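Local atomic coordinates of cystathionine gamma-lyase (PDB entry 1N8P), a protein that belongs to the Cys/Met metabolism family of pyridoxal-5'-phosphate-dependent enzymes and assembles from four copies of its chain. Residues 71-75 / 220-224; 74-78 / 235-239; 85-89 / 226-231. All coordinates share one frame; numbering follows the deposited sequence.

Interaction 1: 71-75 / 220-224; sequences QYGLA and NKPLY
Tyr224 N donates to Asn220 O at 3.0 Å, closing the first turn of helix 221-234, and from that turn the phenol ring of Tyr224 reaches across to lie against Tyr72. Asn220 is the N-cap residue, which puts the stacking tyrosine in the opening turn of the helix. The two rings form an offset stack, with centroids 4.3 Å apart and planes inclined by 23°, while the side chains as a whole run nearly at right angles to each other. The root of Tyr72 takes part as well: its CB lies over the face of the Tyr224 ring, 3.8 Å from the centroid, a CH-pi contact. In return, Tyr224 CB sits over one face of the Tyr72 ring.

Tyr72 begins strand 72-76, an outermost strand of the chain's seven-stranded mixed sheet in the cofactor-binding domain of the aminotransferase-like fold. Its neighbour, strand 214-218, runs antiparallel to it, as the backbone bonds of Tyr72 to Thr218 and of Leu74 to Leu216 attest. Helix 221-234 follows strand 214-218 almost at once, and its first turn meets strand 72-76 mainly through side chains, with no hydrogen bond between the two segments.

Two flanks complete the contact. Leu74, two residues along on the same side of the strand, brings its isobutyl group obliquely to the Tyr224 ring, its CG 3.6 Å from Tyr224 CE1. At the other flank, Lys221 passes its methylenes slantwise by the Tyr72 hydroxyl, CB and CG each 3.5 Å from Tyr72 OH. With CG anti to its own main-chain N (chi1 -175°) and the chain extended beyond it, Lys221 meets this oxygen with its aliphatic part and carries the ammonium group away from the strand at the protein surface.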
ATOM      1  N   GLN A  71      26.989  14.559  -1.769  1.00 44.79           N
ATOM      2  CA  GLN A  71      27.426  13.567  -0.819  1.00 55.65           C
ATOM      3  C   GLN A  71      26.302  13.110   0.110  1.00 54.35           C
ATOM      4  O   GLN A  71      26.222  11.933   0.462  1.00 56.75           O
ATOM      5  CB  GLN A  71      28.594  14.135   0.000  1.00 61.89           C
ATOM      6  CG  GLN A  71      29.918  14.202  -0.759  1.00 61.99           C
ATOM      7  CD  GLN A  71      30.489  12.837  -1.016  1.00 65.72           C
ATOM      8  OE1 GLN A  71      30.778  12.090  -0.077  1.00 65.35           O
ATOM      9  NE2 GLN A  71      30.645  12.488  -2.292  1.00 66.87           N
ATOM     10  N   TYR A  72      25.423  14.037   0.481  1.00 55.60           N
ATOM     11  CA  TYR A  72      24.341  13.725   1.407  1.00 52.30           C
ATOM     12  C   TYR A  72      22.895  14.035   0.977  1.00 48.93           C
ATOM     13  O   TYR A  72      22.643  14.936   0.181  1.00 45.22           O
ATOM     14  CB  TYR A  72      24.638  14.414   2.749  1.00 50.74           C
ATOM     15  CG  TYR A  72      26.054  14.157   3.236  1.00 62.15           C
ATOM     16  CD1 TYR A  72      27.109  15.009   2.873  1.00 63.69           C
ATOM     17  CD2 TYR A  72      26.355  13.039   4.029  1.00 62.75           C
ATOM     18  CE1 TYR A  72      28.424  14.755   3.286  1.00 61.31           C
ATOM     19  CE2 TYR A  72      27.665  12.776   4.448  1.00 60.35           C
ATOM     20  CZ  TYR A  72      28.690  13.636   4.071  1.00 64.02           C
ATOM     21  OH  TYR A  72      29.977  13.370   4.476  1.00 69.31           O
ATOM     22  N   GLY A  73      21.958  13.267   1.537  1.00 48.94           N
ATOM     23  CA  GLY A  73      20.536  13.446   1.280  1.00 45.31           C
ATOM     24  C   GLY A  73      19.717  13.210   2.544  1.00 44.82           C
ATOM     25  O   GLY A  73      20.147  12.503   3.458  1.00 46.02           O
ATOM     26  N   LEU A  74      18.535  13.814   2.611  1.00 45.13           N
ATOM     27  CA  LEU A  74      17.646  13.672   3.777  1.00 44.45           C
ATOM     28  C   LEU A  74      16.190  13.921   3.367  1.00 42.92           C
ATOM     29  O   LEU A  74      15.864  14.972   2.836  1.00 42.83           O
ATOM     30  CB  LEU A  74      18.022  14.672   4.889  1.00 41.43           C
ATOM     31  CG  LEU A  74      19.355  14.534   5.624  1.00 38.33           C
ATOM     32  CD1 LEU A  74      19.461  15.689   6.580  1.00 43.14           C
ATOM     33  CD2 LEU A  74      19.442  13.211   6.382  1.00 34.29           C
ATOM     34  N   ALA A  75      15.308  12.963   3.604  1.00 40.47           N
ATOM     35  CA  ALA A  75      13.928  13.173   3.218  1.00 34.92           C
ATOM     36  C   ALA A  75      13.158  13.605   4.427  1.00 35.98           C
ATOM     37  O   ALA A  75      13.592  13.385   5.546  1.00 35.68           O
ATOM     38  CB  ALA A  75      13.350  11.921   2.659  1.00 37.64           C
ATOM     39  N   ASN A 220      28.290  19.287   2.450  1.00 47.85           N
ATOM     40  CA  ASN A 220      28.780  19.770   3.732  1.00 48.38           C
ATOM     41  C   ASN A 220      28.435  18.816   4.877  1.00 56.95           C
ATOM     42  O   ASN A 220      27.326  18.861   5.418  1.00 63.44           O
ATOM     43  CB  ASN A 220      28.159  21.141   3.976  1.00 47.41           C
ATOM     44  CG  ASN A 220      28.683  21.810   5.204  1.00 47.82           C
ATOM     45  OD1 ASN A 220      28.427  22.986   5.436  1.00 48.67           O
ATOM     46  ND2 ASN A 220      29.417  21.071   6.006  1.00 52.86           N
ATOM     47  N   LYS A 221      29.390  17.976   5.277  1.00 57.78           N
ATOM     48  CA  LYS A 221      29.141  17.002   6.338  1.00 53.62           C
ATOM     49  C   LYS A 221      28.688  17.536   7.685  1.00 54.80           C
ATOM     50  O   LYS A 221      27.927  16.876   8.371  1.00 61.59           O
ATOM     51  CB  LYS A 221      30.366  16.134   6.548  1.00 53.20           C
ATOM     52  CG  LYS A 221      30.174  15.017   7.546  1.00 54.23           C
ATOM     53  CD  LYS A 221      31.467  14.215   7.643  1.00 63.73           C
ATOM     54  CE  LYS A 221      31.432  13.154   8.718  1.00 64.51           C
ATOM     55  NZ  LYS A 221      32.816  12.711   9.032  1.00 64.74           N
ATOM     56  N   PRO A 222      29.168  18.713   8.108  1.00 56.11           N
ATOM     57  CA  PRO A 222      28.715  19.210   9.415  1.00 54.72           C
ATOM     58  C   PRO A 222      27.291  19.709   9.410  1.00 52.53           C
ATOM     59  O   PRO A 222      26.571  19.524  10.382  1.00 55.73           O
ATOM     60  CB  PRO A 222      29.693  20.333   9.720  1.00 52.11           C
ATOM     61  CG  PRO A 222      30.936  19.859   9.096  1.00 57.30           C
ATOM     62  CD  PRO A 222      30.455  19.329   7.752  1.00 60.58           C
ATOM     63  N   LEU A 223      26.913  20.356   8.312  1.00 57.01           N
ATOM     64  CA  LEU A 223      25.576  20.919   8.099  1.00 53.99           C
ATOM     65  C   LEU A 223      24.592  19.773   7.923  1.00 56.30           C
ATOM     66  O   LEU A 223      23.414  19.858   8.297  1.00 59.04           O
ATOM     67  CB  LEU A 223      25.584  21.802   6.842  1.00 50.59           C
ATOM     68  CG  LEU A 223      24.311  22.555   6.461  1.00 50.12           C
ATOM     69  CD1 LEU A 223      23.766  23.228   7.708  1.00 50.02           C
ATOM     70  CD2 LEU A 223      24.587  23.583   5.359  1.00 39.86           C
ATOM     71  N   TYR A 224      25.094  18.684   7.362  1.00 52.92           N
ATOM     72  CA  TYR A 224      24.272  17.518   7.141  1.00 52.85           C
ATOM     73  C   TYR A 224      23.932  16.809   8.436  1.00 54.83           C
ATOM     74  O   TYR A 224      22.811  16.337   8.592  1.00 64.20           O
ATOM     75  CB  TYR A 224      24.981  16.557   6.200  1.00 48.90           C
ATOM     76  CG  TYR A 224      24.484  15.144   6.309  1.00 46.66           C
ATOM     77  CD1 TYR A 224      23.205  14.796   5.906  1.00 43.07           C
ATOM     78  CD2 TYR A 224      25.300  14.149   6.829  1.00 52.95           C
ATOM     79  CE1 TYR A 224      22.750  13.482   6.021  1.00 41.92           C
ATOM     80  CE2 TYR A 224      24.853  12.834   6.948  1.00 49.84           C
ATOM     81  CZ  TYR A 224      23.581  12.511   6.545  1.00 45.58           C
ATOM     82  OH  TYR A 224      23.155  11.210   6.688  1.00 52.90           O
TER

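Interaction 2: 74-78 / 235-239; sequences LAFSS and GAIPS. With PLP (pyridoxal-5'-phosphate), chain E.
With chi1 at -47°, Ser77 holds OG beside its own backbone N, and both polar atoms face the peptide groups of Ala236 and Ile237. Ser77 N donates to Ala236 O at 3.0 Å, nearly straight at 159° but from 50° above the carbonyl plane. Ala236, whose backbone fits the centre of an inverse gamma turn, presents this oxygen to the end of strand 72-76. Ala236 O also lies at the edge of the Phe76 ring, 3.6 Å from Phe76 CD2. Pro238 packs on Ala75, the residue before Phe76, its CG 3.8 Å from Ala75 CB.

Ser77 OG has its strongest partner in Ser77 OG of the second subunit; its bond to Ile237 O is weak and unsettled. Ser78 comes next as the N-cap of helix 79-88: its OG bonds to Ala81 N and to Gly235 O of the second subunit, while its CB lies 3.3 Å from O3P of pyridoxal-5'-phosphate. Gly79 N and Ser80 OG bond to the cofactor from the first residues of that helix, whose positive end would tend to stabilise the phosphate charge. Hydroxyl bonds thus tie the residues after the strand to the second subunit, next to the phosphate site.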
ATOM      1  N   LEU A  74      18.535  13.814   2.611  1.00 45.13           N
ATOM      2  CA  LEU A  74      17.646  13.672   3.777  1.00 44.45           C
ATOM      3  C   LEU A  74      16.190  13.921   3.367  1.00 42.92           C
ATOM      4  O   LEU A  74      15.864  14.972   2.836  1.00 42.83           O
ATOM      5  CB  LEU A  74      18.022  14.672   4.889  1.00 41.43           C
ATOM      6  CG  LEU A  74      19.355  14.534   5.624  1.00 38.33           C
ATOM      7  CD1 LEU A  74      19.461  15.689   6.580  1.00 43.14           C
ATOM      8  CD2 LEU A  74      19.442  13.211   6.382  1.00 34.29           C
ATOM      9  N   ALA A  75      15.308  12.963   3.604  1.00 40.47           N
ATOM     10  CA  ALA A  75      13.928  13.173   3.218  1.00 34.92           C
ATOM     11  C   ALA A  75      13.158  13.605   4.427  1.00 35.98           C
ATOM     12  O   ALA A  75      13.592  13.385   5.546  1.00 35.68           O
ATOM     13  CB  ALA A  75      13.350  11.921   2.659  1.00 37.64           C
ATOM     14  N   PHE A  76      12.031  14.263   4.188  1.00 36.55           N
ATOM     15  CA  PHE A  76      11.144  14.739   5.250  1.00 36.49           C
ATOM     16  C   PHE A  76       9.676  14.646   4.789  1.00 35.17           C
ATOM     17  O   PHE A  76       9.398  14.370   3.614  1.00 31.30           O
ATOM     18  CB  PHE A  76      11.473  16.188   5.633  1.00 39.68           C
ATOM     19  CG  PHE A  76      12.886  16.389   6.136  1.00 44.97           C
ATOM     20  CD1 PHE A  76      13.916  16.712   5.250  1.00 39.60           C
ATOM     21  CD2 PHE A  76      13.182  16.270   7.498  1.00 42.35           C
ATOM     22  CE1 PHE A  76      15.223  16.915   5.715  1.00 39.48           C
ATOM     23  CE2 PHE A  76      14.490  16.476   7.975  1.00 40.74           C
ATOM     24  CZ  PHE A  76      15.510  16.798   7.084  1.00 35.59           C
ATOM     25  N   SER A  77       8.744  14.873   5.713  1.00 33.19           N
ATOM     26  CA  SER A  77       7.313  14.814   5.418  1.00 21.21           C
ATOM     27  C   SER A  77       6.917  15.633   4.196  1.00 22.85           C
ATOM     28  O   SER A  77       6.172  15.185   3.352  1.00 30.27           O
ATOM     29  CB  SER A  77       6.536  15.330   6.602  1.00 24.45           C
ATOM     30  OG  SER A  77       6.998  14.756   7.809  1.00 33.71           O
ATOM     31  N   SER A  78       7.445  16.832   4.080  1.00 25.49           N
ATOM     32  CA  SER A  78       7.087  17.703   2.963  1.00 31.52           C
ATOM     33  C   SER A  78       8.227  18.630   2.586  1.00 37.28           C
ATOM     34  O   SER A  78       9.243  18.691   3.288  1.00 45.20           O
ATOM     35  CB  SER A  78       5.868  18.592   3.330  1.00 22.39           C
ATOM     36  OG  SER A  78       5.872  19.021   4.694  1.00 15.96           O
ATOM     37  N   GLY A 235      11.113  14.683  14.315  1.00 55.24           N
ATOM     38  CA  GLY A 235      10.311  13.621  13.728  1.00 51.39           C
ATOM     39  C   GLY A 235       9.504  13.896  12.460  1.00 51.17           C
ATOM     40  O   GLY A 235       8.664  13.087  12.073  1.00 50.48           O
ATOM     41  N   ALA A 236       9.729  15.029  11.804  1.00 48.04           N
ATOM     42  CA  ALA A 236       9.002  15.335  10.578  1.00 34.86           C
ATOM     43  C   ALA A 236       9.547  14.450   9.471  1.00 38.71           C
ATOM     44  O   ALA A 236      10.019  14.935   8.439  1.00 38.98           O
ATOM     45  CB  ALA A 236       9.194  16.770  10.222  1.00 28.90           C
ATOM     46  N   ILE A 237       9.475  13.142   9.682  1.00 40.73           N
ATOM     47  CA  ILE A 237      10.002  12.192   8.711  1.00 38.97           C
ATOM     48  C   ILE A 237       8.963  11.633   7.788  1.00 37.09           C
ATOM     49  O   ILE A 237       7.792  11.546   8.128  1.00 40.41           O
ATOM     50  CB  ILE A 237      10.695  11.038   9.412  1.00 44.78           C
ATOM     51  CG1 ILE A 237       9.863  10.633  10.637  1.00 43.30           C
ATOM     52  CG2 ILE A 237      12.137  11.451   9.785  1.00 46.05           C
ATOM     53  CD1 ILE A 237      10.380   9.417  11.374  1.00 50.91           C
ATOM     54  N   PRO A 238       9.392  11.225   6.591  1.00 39.06           N
ATOM     55  CA  PRO A 238       8.498  10.669   5.585  1.00 29.61           C
ATOM     56  C   PRO A 238       8.177   9.263   6.004  1.00 35.56           C
ATOM     57  O   PRO A 238       8.832   8.740   6.893  1.00 47.61           O
ATOM     58  CB  PRO A 238       9.356  10.728   4.332  1.00 36.12           C
ATOM     59  CG  PRO A 238      10.730  10.338   4.870  1.00 31.08           C
ATOM     60  CD  PRO A 238      10.809  11.107   6.175  1.00 38.11           C
ATOM     61  N   SER A 239       7.197   8.628   5.379  1.00 33.17           N
ATOM     62  CA  SER A 239       6.874   7.274   5.767  1.00 27.43           C
ATOM     63  C   SER A 239       7.627   6.310   4.871  1.00 31.41           C
ATOM     64  O   SER A 239       8.056   6.680   3.773  1.00 39.58           O
ATOM     65  CB  SER A 239       5.381   7.032   5.656  1.00 31.25           C
ATOM     66  OG  SER A 239       5.109   6.098   4.625  1.00 48.96           O
TER
HETATM   67  N1  PLP E 400       8.132  24.659  -2.907  1.00 63.84           N
HETATM   68  C2  PLP E 400       7.876  24.682  -4.262  1.00 66.19           C
HETATM   69  C2A PLP E 400       8.893  25.452  -5.097  1.00 62.39           C
HETATM   70  C3  PLP E 400       6.658  23.952  -4.719  1.00 66.73           C
HETATM   71  O3  PLP E 400       6.515  24.000  -6.066  1.00 70.00           O
HETATM   72  C4  PLP E 400       5.814  23.285  -3.780  1.00 59.54           C
HETATM   73  C4A PLP E 400       4.565  22.586  -4.240  1.00 59.52           C
HETATM   74  C5  PLP E 400       6.215  23.347  -2.346  1.00 56.73           C
HETATM   75  C6  PLP E 400       7.357  24.024  -1.957  1.00 63.44           C
HETATM   76  C5A PLP E 400       5.368  22.566  -1.328  1.00 54.93           C
HETATM   77  O4P PLP E 400       5.844  21.256  -1.079  1.00 41.50           O
HETATM   78  P   PLP E 400       5.136  20.364  -0.007  1.00 38.73           P
HETATM   79  O1P PLP E 400       5.737  19.068  -0.208  1.00 49.06           O
HETATM   80  O2P PLP E 400       3.662  20.380  -0.354  1.00 51.55           O
HETATM   81  O3P PLP E 400       5.419  21.056   1.241  1.00 43.50           O

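Interaction 3: 85-89 / 226-231; sequences TILQS and RLQFLQ
Leu230 fills the tight part of this contact, its isobutyl group set among Thr85, Gln88 and Ser89 on the last turn of helix 79-88 and just beyond. Leu230 CB meets Thr85 CG2 at 3.6 Å, and the two side chains slide past each other in opposite directions. Gln88 passes Leu230 in the same manner, its CG 3.6 Å from Leu230 CD2. The CD1 branch lies between the backbone carbonyl of Thr85 and Ser89 CB. One turn earlier on helix 221-234, Leu227 adds its CD1, 3.5 Å from Ser89 CB, and also reaches the backbone of Ile86.

Both helices lie on one face of the seven-stranded sheet of the cofactor-binding domain: Ile86 and Leu227 each touch Ile196 of strand 196-200, Thr85 rests on Phe76 and Leu227 on Leu74. The contact is thus a helix-helix packing above the sheet, made largely by carbon atoms and with no hydrogen bond across it.

The hydroxyls of Thr85 and Ser89 bond back to carbonyls of helix 79-88. Thr85 OG1 bonds to Ala81 O, leaving the methyl CG2 to face Leu230. In Ser89, chi1 of 77° places OG between the backbone N and the carbonyl carbon, from where it donates to Ile86 O at 2.8 Å, tilted 29° from the carbonyl plane; its CB is left against the two leucines.

Toward solvent the packing gives way to Arg226, an exposed side chain bent at chi3. The guanidinium edge faces Ser89 O, but Arg226 NH2 remains 3.9 Å from Ser89 O, a loose approach beside the close-set leucines. At the other flank, Gln88 also packs on Asn115 of the second subunit.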
ATOM      1  N   THR A  85      13.140  22.467   8.831  1.00 34.78           N
ATOM      2  CA  THR A  85      14.282  21.938   9.543  1.00 38.34           C
ATOM      3  C   THR A  85      15.467  22.864   9.295  1.00 38.81           C
ATOM      4  O   THR A  85      16.267  23.111  10.194  1.00 35.07           O
ATOM      5  CB  THR A  85      14.593  20.519   9.063  1.00 40.01           C
ATOM      6  OG1 THR A  85      13.411  19.735   9.224  1.00 40.32           O
ATOM      7  CG2 THR A  85      15.756  19.888   9.865  1.00 37.59           C
ATOM      8  N   ILE A  86      15.562  23.395   8.081  1.00 36.98           N
ATOM      9  CA  ILE A  86      16.660  24.283   7.760  1.00 38.98           C
ATOM     10  C   ILE A  86      16.561  25.600   8.546  1.00 43.63           C
ATOM     11  O   ILE A  86      17.565  26.110   9.050  1.00 47.28           O
ATOM     12  CB  ILE A  86      16.714  24.600   6.256  1.00 35.61           C
ATOM     13  CG1 ILE A  86      16.873  23.314   5.441  1.00 28.34           C
ATOM     14  CG2 ILE A  86      17.900  25.521   5.974  1.00 37.04           C
ATOM     15  CD1 ILE A  86      17.034  23.561   3.895  1.00 26.23           C
ATOM     16  N   LEU A  87      15.364  26.154   8.667  1.00 39.35           N
ATOM     17  CA  LEU A  87      15.235  27.384   9.401  1.00 40.15           C
ATOM     18  C   LEU A  87      15.433  27.209  10.908  1.00 48.12           C
ATOM     19  O   LEU A  87      15.928  28.110  11.578  1.00 57.95           O
ATOM     20  CB  LEU A  87      13.882  28.010   9.124  1.00 36.41           C
ATOM     21  CG  LEU A  87      13.688  28.483   7.687  1.00 42.31           C
ATOM     22  CD1 LEU A  87      12.244  28.876   7.470  1.00 45.53           C
ATOM     23  CD2 LEU A  87      14.582  29.662   7.396  1.00 41.40           C
ATOM     24  N   GLN A  88      15.055  26.062  11.459  1.00 55.37           N
ATOM     25  CA  GLN A  88      15.198  25.867  12.896  1.00 53.07           C
ATOM     26  C   GLN A  88      16.605  25.426  13.254  1.00 54.01           C
ATOM     27  O   GLN A  88      16.946  25.340  14.428  1.00 57.54           O
ATOM     28  CB  GLN A  88      14.158  24.860  13.415  1.00 55.48           C
ATOM     29  CG  GLN A  88      14.413  23.403  13.071  1.00 61.66           C
ATOM     30  CD  GLN A  88      13.131  22.552  13.100  1.00 70.00           C
ATOM     31  OE1 GLN A  88      13.188  21.315  13.079  1.00 70.00           O
ATOM     32  NE2 GLN A  88      11.970  23.215  13.132  1.00 70.00           N
ATOM     33  N   SER A  89      17.420  25.149  12.242  1.00 51.53           N
ATOM     34  CA  SER A  89      18.797  24.746  12.473  1.00 54.83           C
ATOM     35  C   SER A  89      19.601  26.036  12.598  1.00 59.77           C
ATOM     36  O   SER A  89      20.785  26.017  12.965  1.00 66.11           O
ATOM     37  CB  SER A  89      19.346  23.894  11.308  1.00 52.99           C
ATOM     38  OG  SER A  89      19.684  24.675  10.165  1.00 47.15           O
ATOM     39  N   ARG A 226      23.887  18.141  11.613  1.00 40.95           N
ATOM     40  CA  ARG A 226      23.060  18.962  12.485  1.00 47.31           C
ATOM     41  C   ARG A 226      21.629  18.716  11.985  1.00 52.73           C
ATOM     42  O   ARG A 226      20.761  18.251  12.733  1.00 49.55           O
ATOM     43  CB  ARG A 226      23.415  20.442  12.313  1.00 49.46           C
ATOM     44  CG  ARG A 226      24.612  20.907  13.118  1.00 54.70           C
ATOM     45  CD  ARG A 226      25.297  22.110  12.479  1.00 61.87           C
ATOM     46  NE  ARG A 226      24.390  23.174  12.053  1.00 58.59           N
ATOM     47  CZ  ARG A 226      24.734  24.116  11.177  1.00 67.24           C
ATOM     48  NH1 ARG A 226      25.959  24.117  10.648  1.00 64.84           N
ATOM     49  NH2 ARG A 226      23.856  25.048  10.810  1.00 70.00           N
ATOM     50  N   LEU A 227      21.418  19.013  10.696  1.00 52.01           N
ATOM     51  CA  LEU A 227      20.130  18.846  10.025  1.00 48.87           C
ATOM     52  C   LEU A 227      19.512  17.449  10.223  1.00 52.10           C
ATOM     53  O   LEU A 227      18.299  17.320  10.381  1.00 54.74           O
ATOM     54  CB  LEU A 227      20.300  19.154   8.532  1.00 52.76           C
ATOM     55  CG  LEU A 227      19.523  20.318   7.880  1.00 55.81           C
ATOM     56  CD1 LEU A 227      19.307  21.473   8.836  1.00 57.74           C
ATOM     57  CD2 LEU A 227      20.297  20.791   6.663  1.00 50.94           C
ATOM     58  N   GLN A 228      20.324  16.397  10.204  1.00 48.98           N
ATOM     59  CA  GLN A 228      19.777  15.063  10.432  1.00 46.89           C
ATOM     60  C   GLN A 228      19.385  14.969  11.909  1.00 53.80           C
ATOM     61  O   GLN A 228      18.463  14.219  12.273  1.00 52.69           O
ATOM     62  CB  GLN A 228      20.812  13.981  10.115  1.00 46.43           C
ATOM     63  CG  GLN A 228      20.574  12.664  10.839  1.00 47.22           C
ATOM     64  CD  GLN A 228      21.682  11.649  10.596  1.00 55.43           C
ATOM     65  OE1 GLN A 228      21.696  10.952   9.586  1.00 57.86           O
ATOM     66  NE2 GLN A 228      22.627  11.576  11.524  1.00 61.76           N
ATOM     67  N   PHE A 229      20.089  15.727  12.764  1.00 51.39           N
ATOM     68  CA  PHE A 229      19.784  15.698  14.185  1.00 48.70           C
ATOM     69  C   PHE A 229      18.357  16.193  14.308  1.00 47.99           C
ATOM     70  O   PHE A 229      17.476  15.420  14.638  1.00 49.83           O
ATOM     71  CB  PHE A 229      20.734  16.584  15.012  1.00 48.71           C
ATOM     72  CG  PHE A 229      20.416  16.588  16.503  1.00 49.21           C
ATOM     73  CD1 PHE A 229      20.946  15.624  17.353  1.00 47.75           C
ATOM     74  CD2 PHE A 229      19.544  17.533  17.043  1.00 47.69           C
ATOM     75  CE1 PHE A 229      20.611  15.599  18.714  1.00 46.63           C
ATOM     76  CE2 PHE A 229      19.207  17.507  18.402  1.00 46.90           C
ATOM     77  CZ  PHE A 229      19.740  16.539  19.234  1.00 40.15           C
ATOM     78  N   LEU A 230      18.128  17.470  14.018  1.00 49.06           N
ATOM     79  CA  LEU A 230      16.778  18.035  14.084  1.00 51.62           C
ATOM     80  C   LEU A 230      15.751  17.028  13.547  1.00 54.81           C
ATOM     81  O   LEU A 230      14.692  16.816  14.156  1.00 52.68           O
ATOM     82  CB  LEU A 230      16.693  19.321  13.252  1.00 45.95           C
ATOM     83  CG  LEU A 230      17.343  20.578  13.826  1.00 44.98           C
ATOM     84  CD1 LEU A 230      17.485  21.620  12.761  1.00 40.48           C
ATOM     85  CD2 LEU A 230      16.489  21.118  14.964  1.00 47.39           C
ATOM     86  N   GLN A 231      16.089  16.397  12.420  1.00 52.56           N
ATOM     87  CA  GLN A 231      15.219  15.416  11.774  1.00 54.72           C
ATOM     88  C   GLN A 231      14.811  14.337  12.759  1.00 58.42           C
ATOM     89  O   GLN A 231      13.623  14.121  13.010  1.00 59.25           O
ATOM     90  CB  GLN A 231      15.933  14.761  10.585  1.00 50.65           C
ATOM     91  CG  GLN A 231      15.105  13.731   9.817  1.00 45.79           C
ATOM     92  CD  GLN A 231      15.985  12.705   9.125  1.00 50.50           C
ATOM     93  OE1 GLN A 231      15.703  12.270   8.014  1.00 50.45           O
ATOM     94  NE2 GLN A 231      17.064  12.302   9.797  1.00 54.78           N
TER

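Strand 72-76 serves interactions 1 and 2, whose centres lie 14 Å apart, and helix 221-234 serves interactions 1 and 3, 10 Å apart. Leu74 joins the latter pair: its CD1 is 3.8 Å from Gln228 N. Interactions 2 and 3 meet at the Phe76 ring, where CE2 lies 3.4 Å from Gln231 CG and 3.7 Å from Thr85 OG1. Along the chain, interaction 3 is nested within the loop closed by interaction 2. Interaction 2 reaches the pyridoxal-5'-phosphate pocket directly, through Ser78, and its Ile237 side chain is about 7 Å from another bound cofactor; in interaction 3, the Ile86 side chain stays about 11 Å from one.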